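Local structure of short-chain dehydrogenase/reductase SDR (Burkholderia phymatum, 5IG2) at residues Ala52-Val55 with Asp56-Ala60. The protein binds NAD and is probably an oxidoreductase of the short-chain dehydrogenase/reductase family, acting on the CH-OH group of its substrate. Numbering follows the deposited sequence.
Sequences ARTV and DTLRA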
# COMPACT_ATOMS: atom_id res chain seq x y z
N ALA B 52 -0.96 42.24 15.80
CA ALA B 52 0.35 42.04 15.19
C ALA B 52 0.32 40.91 14.17
O ALA B 52 0.92 41.03 13.09
CB ALA B 52 1.40 41.77 16.27
N ARG B 53 -0.37 39.81 14.47
CA ARG B 53 -0.43 38.71 13.51
C ARG B 53 -1.19 39.12 12.26
O ARG B 53 -0.77 38.81 11.14
CB ARG B 53 -1.06 37.47 14.16
CG ARG B 53 -0.22 36.83 15.25
CD ARG B 53 1.11 36.33 14.71
NE ARG B 53 0.91 35.36 13.63
CZ ARG B 53 1.80 35.12 12.68
NH1 ARG B 53 2.97 35.76 12.68
NH2 ARG B 53 1.53 34.23 11.73
N THR B 54 -2.32 39.82 12.44
CA THR B 54 -3.10 40.29 11.30
C THR B 54 -2.25 41.18 10.39
O THR B 54 -2.22 40.99 9.17
CB THR B 54 -4.34 41.05 11.78
OG1 THR B 54 -5.21 40.16 12.50
CG2 THR B 54 -5.11 41.65 10.60
N VAL B 55 -1.56 42.16 10.98
CA VAL B 55 -0.74 43.08 10.21
C VAL B 55 0.39 42.33 9.50
O VAL B 55 0.65 42.55 8.31
CB VAL B 55 -0.18 44.19 11.13
CG1 VAL B 55 0.92 44.98 10.42
CG2 VAL B 55 -1.30 45.12 11.61
N ASP B 56 1.07 41.44 10.23
CA ASP B 56 2.20 40.70 9.67
C ASP B 56 1.78 39.93 8.42
O ASP B 56 2.43 40.03 7.37
CB ASP B 56 2.76 39.75 10.74
CG ASP B 56 4.04 39.07 10.30
OD1 ASP B 56 3.97 38.12 9.50
OD2 ASP B 56 5.12 39.49 10.77
N THR B 57 0.69 39.18 8.52
CA THR B 57 0.24 38.35 7.40
C THR B 57 -0.20 39.19 6.21
O THR B 57 0.15 38.88 5.06
CB THR B 57 -0.88 37.43 7.89
OG1 THR B 57 -0.32 36.49 8.81
CG2 THR B 57 -1.51 36.67 6.73
N LEU B 58 -0.95 40.27 6.46
CA LEU B 58 -1.33 41.16 5.37
C LEU B 58 -0.12 41.79 4.70
O LEU B 58 -0.04 41.85 3.47
CB LEU B 58 -2.27 42.24 5.89
CG LEU B 58 -3.68 41.73 6.25
CD1 LEU B 58 -4.47 42.83 6.91
CD2 LEU B 58 -4.41 41.20 5.01
N ARG B 59 0.84 42.27 5.49
CA ARG B 59 2.04 42.87 4.92
C ARG B 59 2.82 41.85 4.09
O ARG B 59 3.31 42.17 3.00
CB ARG B 59 2.89 43.45 6.03
CG ARG B 59 4.17 44.11 5.57
CD ARG B 59 4.89 44.69 6.78
NE ARG B 59 4.12 45.79 7.36
CZ ARG B 59 4.04 46.05 8.66
NH1 ARG B 59 4.67 45.28 9.54
NH2 ARG B 59 3.32 47.08 9.08
N ALA B 60 2.95 40.62 4.59
CA ALA B 60 3.67 39.58 3.86
C ALA B 60 3.01 39.27 2.52
O ALA B 60 3.69 38.91 1.56
CB ALA B 60 3.78 38.31 4.71
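The guanidinium of Arg59 lies with one face over the methyl CG1 of Val55, NH2 coming to 3.5 Å from that carbon. With CG anti to the backbone N (chi1 -180°) and a bend at chi3 (-66°), the Arg59 chain runs out and folds back beside Val55, where NH2 also hydrogen-bonds the backbone O of Val65. Arg53, bent at both chi2 and chi3, carries its guanidinium along the helix so that one face looks onto Thr57 OG1, 4.1 Å from NH2. Asp56 OD1 stands obliquely to the same group, 4.1 Å from NH1 and well out of its plane, too far and too tilted for a salt bridge, so at most the opposite charges probably attract; Arg53 NH2 instead forms a salt bridge with Asp56 of the second subunit. All this happens on helix 48-60, the crossover of the beta-alpha-beta unit between strands 40-45 and 65-69 of the Rossmann fold. Four successive i to i+4 bonds bind the turns, from Asp56 N to Ala52 O (2.9 Å) through Arg59 N to Val55 O (2.8 Å). On the buried side Thr54 CG2 and Leu58 CD1 sit alongside each other at 3.9 Å, both side chains packing on Leu43, while Thr54 OG1 hydrogen-bonds Ala50 O.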